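Local coordinates for dehydrogenase (Chromobacterium violaceum, PDB 3Q2I), which probably uses NAD to oxidise the sugar of UDP-N-acetylglucosaminuronic acid, a step toward 2,3-diacetamido-2,3-dideoxy-D-mannuronic acid, at residues Thr140-Phe153 with Ile274-Glu288. Residues are numbered along the deposited sequence; the frame is centred on the assembly and turned at random.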
loop_
_atom_site.group_PDB
_atom_site.type_symbol
_atom_site.label_atom_id
_atom_site.label_comp_id
_atom_site.label_asym_id
_atom_site.label_seq_id
_atom_site.Cartn_x
_atom_site.Cartn_y
_atom_site.Cartn_z
ATOM N N THR A 140 44.145 0.583 7.277
ATOM C CA THR A 140 43.440 0.026 6.138
ATOM C C THR A 140 42.305 0.922 5.627
ATOM O O THR A 140 42.192 1.174 4.431
ATOM C CB THR A 140 42.897 -1.368 6.425
ATOM O OG1 THR A 140 42.129 -1.337 7.627
ATOM C CG2 THR A 140 44.030 -2.375 6.642
ATOM N N LEU A 141 41.539 1.451 6.575
ATOM C CA LEU A 141 40.345 2.267 6.286
ATOM C C LEU A 141 40.750 3.630 5.758
ATOM O O LEU A 141 40.137 4.125 4.830
ATOM C CB LEU A 141 39.463 2.404 7.529
ATOM C CG LEU A 141 38.808 1.070 7.910
ATOM C CD1 LEU A 141 37.893 1.232 9.100
ATOM C CD2 LEU A 141 38.059 0.435 6.722
ATOM N N GLN A 142 41.871 4.172 6.253
ATOM C CA GLN A 142 42.470 5.349 5.624
ATOM C C GLN A 142 42.932 5.182 4.191
ATOM O O GLN A 142 42.654 6.040 3.352
ATOM C CB GLN A 142 43.587 5.892 6.521
ATOM C CG GLN A 142 43.033 6.675 7.706
ATOM C CD GLN A 142 42.229 7.914 7.320
ATOM O OE1 GLN A 142 42.718 8.745 6.571
ATOM N NE2 GLN A 142 40.990 8.044 7.822
ATOM N N LEU A 143 43.591 4.078 3.862
ATOM C CA LEU A 143 43.932 3.863 2.465
ATOM C C LEU A 143 42.710 3.765 1.555
ATOM O O LEU A 143 42.717 4.295 0.453
ATOM C CB LEU A 143 44.758 2.578 2.279
ATOM C CG LEU A 143 46.265 2.741 2.513
ATOM C CD1 LEU A 143 46.953 1.356 2.631
ATOM C CD2 LEU A 143 46.787 3.490 1.319
ATOM N N LEU A 144 41.718 2.978 1.978
ATOM C CA LEU A 144 40.441 2.912 1.281
ATOM C C LEU A 144 39.884 4.317 1.102
ATOM O O LEU A 144 39.477 4.686 -0.001
ATOM C CB LEU A 144 39.420 2.103 2.106
ATOM C CG LEU A 144 39.378 0.596 1.879
ATOM C CD1 LEU A 144 38.411 -0.065 2.850
ATOM C CD2 LEU A 144 39.066 0.258 0.426
ATOM N N LYS A 145 39.821 5.090 2.181
ATOM C CA LYS A 145 39.273 6.434 2.039
ATOM C C LYS A 145 40.055 7.273 1.013
ATOM O O LYS A 145 39.486 7.992 0.177
ATOM C CB LYS A 145 39.194 7.143 3.390
ATOM C CG LYS A 145 38.611 8.557 3.299
ATOM C CD LYS A 145 37.104 8.602 2.952
ATOM C CE LYS A 145 36.530 10.027 3.073
ATOM N NZ LYS A 145 35.088 10.154 2.684
ATOM N N ARG A 146 41.378 7.187 1.100
ATOM C CA ARG A 146 42.217 7.873 0.128
ATOM C C ARG A 146 41.951 7.424 -1.307
ATOM O O ARG A 146 41.839 8.247 -2.230
ATOM C CB ARG A 146 43.686 7.750 0.549
ATOM C CG ARG A 146 44.023 8.684 1.690
ATOM C CD ARG A 146 45.388 8.392 2.338
ATOM N NE ARG A 146 46.490 8.416 1.372
ATOM C CZ ARG A 146 47.620 7.725 1.507
ATOM N NH1 ARG A 146 47.819 6.951 2.563
ATOM N NH2 ARG A 146 48.560 7.796 0.572
ATOM N N ALA A 147 41.810 6.114 -1.511
ATOM C CA ALA A 147 41.509 5.632 -2.848
ATOM C C ALA A 147 40.199 6.219 -3.351
ATOM O O ALA A 147 40.101 6.595 -4.506
ATOM C CB ALA A 147 41.513 4.098 -2.903
ATOM N N MET A 148 39.205 6.301 -2.471
ATOM C CA MET A 148 37.907 6.879 -2.802
ATOM C C MET A 148 38.063 8.353 -3.163
ATOM O O MET A 148 37.594 8.776 -4.213
ATOM C CB MET A 148 36.933 6.778 -1.628
ATOM C CG MET A 148 36.194 5.469 -1.558
ATOM S SD MET A 148 35.527 4.971 -3.163
ATOM C CE MET A 148 35.386 3.243 -2.838
ATOM N N GLN A 149 38.700 9.130 -2.287
ATOM C CA GLN A 149 38.926 10.566 -2.568
ATOM C C GLN A 149 39.642 10.828 -3.897
ATOM O O GLN A 149 39.368 11.818 -4.575
ATOM C CB GLN A 149 39.701 11.231 -1.421
ATOM C CG GLN A 149 38.868 11.396 -0.151
ATOM C CD GLN A 149 39.703 11.615 1.105
ATOM O OE1 GLN A 149 40.923 11.441 1.104
ATOM N NE2 GLN A 149 39.052 12.038 2.173
ATOM N N GLU A 150 40.568 9.958 -4.276
ATOM C CA GLU A 150 41.256 10.099 -5.554
ATOM C C GLU A 150 40.451 9.600 -6.756
ATOM O O GLU A 150 40.916 9.703 -7.881
ATOM C CB GLU A 150 42.603 9.379 -5.504
ATOM C CG GLU A 150 43.438 9.755 -4.308
ATOM C CD GLU A 150 44.530 10.708 -4.723
ATOM O OE1 GLU A 150 45.700 10.260 -4.782
ATOM O OE2 GLU A 150 44.187 11.867 -5.060
ATOM N N LYS A 151 39.266 9.040 -6.521
ATOM C CA LYS A 151 38.461 8.412 -7.578
ATOM C C LYS A 151 39.142 7.237 -8.278
ATOM O O LYS A 151 38.961 7.022 -9.472
ATOM C CB LYS A 151 37.988 9.459 -8.590
ATOM C CG LYS A 151 37.694 10.783 -7.922
ATOM C CD LYS A 151 36.962 11.759 -8.833
ATOM C CE LYS A 151 36.032 12.644 -8.006
ATOM N NZ LYS A 151 34.680 12.748 -8.648
ATOM N N ARG A 152 39.901 6.444 -7.539
ATOM C CA ARG A 152 40.627 5.350 -8.160
ATOM C C ARG A 152 39.702 4.262 -8.720
ATOM O O ARG A 152 40.088 3.534 -9.630
ATOM C CB ARG A 152 41.644 4.768 -7.179
ATOM C CG ARG A 152 42.696 5.796 -6.737
ATOM C CD ARG A 152 43.779 5.092 -5.952
ATOM N NE ARG A 152 44.580 4.243 -6.843
ATOM C CZ ARG A 152 45.455 3.344 -6.402
ATOM N NH1 ARG A 152 46.123 2.602 -7.274
ATOM N NH2 ARG A 152 45.583 3.113 -5.098
ATOM N N PHE A 153 38.481 4.153 -8.193
ATOM C CA PHE A 153 37.598 3.084 -8.669
ATOM C C PHE A 153 36.825 3.489 -9.930
ATOM O O PHE A 153 36.203 2.652 -10.597
ATOM C CB PHE A 153 36.568 2.695 -7.586
ATOM C CG PHE A 153 37.170 2.024 -6.380
ATOM C CD1 PHE A 153 37.255 0.636 -6.305
ATOM C CD2 PHE A 153 37.561 2.765 -5.278
ATOM C CE1 PHE A 153 37.747 0.007 -5.175
ATOM C CE2 PHE A 153 38.073 2.152 -4.164
ATOM C CZ PHE A 153 38.176 0.767 -4.096
ATOM N N ILE A 274 44.556 -6.162 4.125
ATOM C CA ILE A 274 44.305 -5.919 2.717
ATOM C C ILE A 274 44.543 -7.177 1.920
ATOM O O ILE A 274 45.677 -7.627 1.770
ATOM C CB ILE A 274 45.063 -4.713 2.152
ATOM C CG1 ILE A 274 44.627 -3.445 2.901
ATOM C CG2 ILE A 274 44.772 -4.551 0.648
ATOM C CD1 ILE A 274 45.441 -2.230 2.562
ATOM N N GLN A 275 43.462 -7.747 1.397
ATOM C CA GLN A 275 43.477 -9.070 0.751
ATOM C C GLN A 275 43.432 -8.983 -0.771
ATOM O O GLN A 275 43.838 -9.899 -1.475
ATOM C CB GLN A 275 42.281 -9.888 1.251
ATOM C CG GLN A 275 42.403 -10.253 2.696
ATOM C CD GLN A 275 41.187 -10.997 3.208
ATOM O OE1 GLN A 275 40.130 -10.939 2.584
ATOM N NE2 GLN A 275 41.307 -11.647 4.366
ATOM N N HIS A 276 42.915 -7.886 -1.310
ATOM C CA HIS A 276 42.815 -7.759 -2.747
ATOM C C HIS A 276 42.855 -6.274 -3.048
ATOM O O HIS A 276 42.168 -5.509 -2.374
ATOM C CB HIS A 276 41.524 -8.353 -3.305
ATOM C CG HIS A 276 41.526 -8.432 -4.801
ATOM N ND1 HIS A 276 42.140 -9.467 -5.482
ATOM C CD2 HIS A 276 40.974 -7.642 -5.749
ATOM C CE1 HIS A 276 41.986 -9.292 -6.782
ATOM N NE2 HIS A 276 41.289 -8.188 -6.972
ATOM N N TRP A 277 43.719 -5.860 -3.975
ATOM C CA TRP A 277 44.018 -4.453 -4.181
ATOM C C TRP A 277 44.441 -4.172 -5.619
ATOM O O TRP A 277 45.644 -4.169 -5.946
ATOM C CB TRP A 277 45.062 -3.948 -3.162
ATOM C CG TRP A 277 45.185 -2.429 -3.113
ATOM C CD1 TRP A 277 46.005 -1.654 -3.881
ATOM C CD2 TRP A 277 44.495 -1.533 -2.231
ATOM N NE1 TRP A 277 45.834 -0.327 -3.565
ATOM C CE2 TRP A 277 44.927 -0.227 -2.539
ATOM C CE3 TRP A 277 43.520 -1.712 -1.243
ATOM C CZ2 TRP A 277 44.418 0.913 -1.884
ATOM C CZ3 TRP A 277 43.018 -0.590 -0.602
ATOM C CH2 TRP A 277 43.476 0.700 -0.913
ATOM N N GLU A 278 43.486 -4.041 -6.522
ATOM C CA GLU A 278 43.772 -4.029 -7.951
ATOM C C GLU A 278 43.149 -2.822 -8.657
ATOM O O GLU A 278 41.919 -2.662 -8.713
ATOM C CB GLU A 278 43.371 -5.375 -8.594
ATOM C CG GLU A 278 43.454 -5.393 -10.111
ATOM C CD GLU A 278 43.473 -6.794 -10.740
ATOM O OE1 GLU A 278 43.890 -6.895 -11.920
ATOM O OE2 GLU A 278 43.080 -7.789 -10.081
ATOM N N PHE A 279 44.002 -1.930 -9.149
ATOM C CA PHE A 279 43.540 -0.712 -9.809
ATOM C C PHE A 279 44.049 -0.582 -11.238
ATOM O O PHE A 279 45.103 -1.157 -11.561
ATOM C CB PHE A 279 43.906 0.512 -8.973
ATOM C CG PHE A 279 43.130 0.622 -7.692
ATOM C CD1 PHE A 279 41.862 1.192 -7.680
ATOM C CD2 PHE A 279 43.657 0.141 -6.508
ATOM C CE1 PHE A 279 41.150 1.287 -6.483
ATOM C CE2 PHE A 279 42.964 0.201 -5.319
ATOM C CZ PHE A 279 41.689 0.812 -5.308
ATOM N N SER A 280 43.329 0.150 -12.084
ATOM C CA SER A 280 43.701 0.262 -13.489
ATOM C C SER A 280 44.989 1.065 -13.654
ATOM O O SER A 280 45.730 0.811 -14.604
ATOM C CB SER A 280 42.594 0.845 -14.367
ATOM O OG SER A 280 42.351 2.207 -14.082
ATOM N N GLU A 281 45.225 2.023 -12.752
ATOM C CA GLU A 281 46.518 2.707 -12.663
ATOM C C GLU A 281 47.131 2.804 -11.263
ATOM O O GLU A 281 46.449 3.126 -10.286
ATOM C CB GLU A 281 46.449 4.094 -13.298
ATOM C CG GLU A 281 45.052 4.655 -13.372
ATOM C CD GLU A 281 44.890 5.511 -14.597
ATOM O OE1 GLU A 281 43.877 5.353 -15.315
ATOM O OE2 GLU A 281 45.810 6.321 -14.843
ATOM N N PRO A 282 48.446 2.536 -11.164
ATOM C CA PRO A 282 49.142 2.508 -9.880
ATOM C C PRO A 282 49.114 3.896 -9.264
ATOM O O PRO A 282 48.785 4.851 -9.964
ATOM C CB PRO A 282 50.568 2.113 -10.280
ATOM C CG PRO A 282 50.699 2.642 -11.676
ATOM C CD PRO A 282 49.369 2.297 -12.287
ATOM N N HIS A 283 49.418 3.986 -7.973
ATOM C CA HIS A 283 49.385 5.230 -7.215
ATOM C C HIS A 283 50.452 5.141 -6.125
ATOM O O HIS A 283 50.741 4.056 -5.631
ATOM C CB HIS A 283 48.007 5.415 -6.557
ATOM C CG HIS A 283 47.816 6.741 -5.883
ATOM N ND1 HIS A 283 48.353 7.036 -4.646
ATOM C CD2 HIS A 283 47.106 7.835 -6.251
ATOM C CE1 HIS A 283 48.016 8.269 -4.301
ATOM N NE2 HIS A 283 47.242 8.768 -5.248
ATOM N N ALA A 284 51.012 6.282 -5.731
ATOM C CA ALA A 284 51.974 6.344 -4.624
ATOM C C ALA A 284 51.493 5.557 -3.406
ATOM O O ALA A 284 52.260 4.811 -2.785
ATOM C CB ALA A 284 52.245 7.805 -4.245
ATOM N N MET A 285 50.203 5.689 -3.090
ATOM C CA MET A 285 49.650 5.055 -1.894
ATOM C C MET A 285 49.772 3.532 -1.935
ATOM O O MET A 285 49.743 2.902 -0.892
ATOM C CB MET A 285 48.196 5.476 -1.655
ATOM C CG MET A 285 47.214 4.754 -2.557
ATOM S SD MET A 285 45.466 5.123 -2.216
ATOM C CE MET A 285 45.273 6.793 -2.838
ATOM N N ASP A 286 49.954 2.941 -3.110
ATOM C CA ASP A 286 50.083 1.485 -3.231
ATOM C C ASP A 286 51.286 0.822 -2.551
ATOM O O ASP A 286 51.267 -0.389 -2.298
ATOM C CB ASP A 286 49.999 1.029 -4.692
ATOM C CG ASP A 286 48.676 1.384 -5.341
ATOM O OD1 ASP A 286 47.643 1.420 -4.625
ATOM O OD2 ASP A 286 48.688 1.627 -6.570
ATOM N N GLU A 287 52.335 1.580 -2.243
ATOM C CA GLU A 287 53.471 0.974 -1.549
ATOM C C GLU A 287 53.350 0.899 -0.027
ATOM O O GLU A 287 54.144 0.237 0.637
ATOM C CB GLU A 287 54.808 1.569 -1.993
ATOM C CG GLU A 287 54.881 3.083 -2.033
ATOM C CD GLU A 287 55.838 3.572 -3.115
ATOM O OE1 GLU A 287 55.756 4.763 -3.504
ATOM O OE2 GLU A 287 56.659 2.754 -3.593
ATOM N N GLU A 288 52.307 1.515 0.515
ATOM C CA GLU A 288 52.008 1.437 1.942
ATOM C C GLU A 288 51.232 0.168 2.300
ATOM O O GLU A 288 50.925 -0.073 3.468
ATOM C CB GLU A 288 51.220 2.681 2.359
ATOM C CG GLU A 288 51.880 3.958 1.869
ATOM C CD GLU A 288 50.993 5.188 1.972
ATOM O OE1 GLU A 288 50.218 5.292 2.946
ATOM O OE2 GLU A 288 51.091 6.063 1.086
HETATM O O HOH W 1 42.245 3.468 -11.299
#
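R152, just past the Schellman turn that ends helix 139-149, reaches into the loop following strand 273-279 and carries most of the polar contact. Its CB rests on the F279 ring, 3.6 Å from CE1, and its CD meets the methyl CE of M285. A bend at chi3 (70°) then lays the guanidinium flat on F279, a cation-pi stack with CZ 4.0 Å from the ring centroid, while CB of H283 presses on the opposite face, 3.3 Å from CZ. At the tip, NH1 and NH2 grip D286 end-on; NH2 to OD1 is 2.7 Å, and NH1 also donates to the carbonyl O of E281. D286 in turn takes the indole NE1 of W277 on OD1, from the face opposite NH2, and the backbone N of H283 on OD2.

F279 also turns its edge to the face of F153, their planes at 69°, in a T-shaped pair. Along the helix, L143 sets CB against W277 CH2, CD1 against I274 CD1 and CD2 against M285 CB, as helix 139-149 lies over one face of the C-terminal domain's mixed sheet, nearly parallel to 273-279, its outermost strand within the chain. L144 continues this apolar layer onto V264 and I257 of neighbouring strands. Farther out, R146 holds E288 with two nearly straight bonds, NH1 to OE1 at 2.9 Å and NH2 to OE2 at 3.1 Å.

Each carboxylate oxygen of D286 takes one N-H of the R152 fork and one further donor, which would favour the ionised form, and the guanidinium, clamped on both faces and bonded at its edge, should have little freedom to rotate.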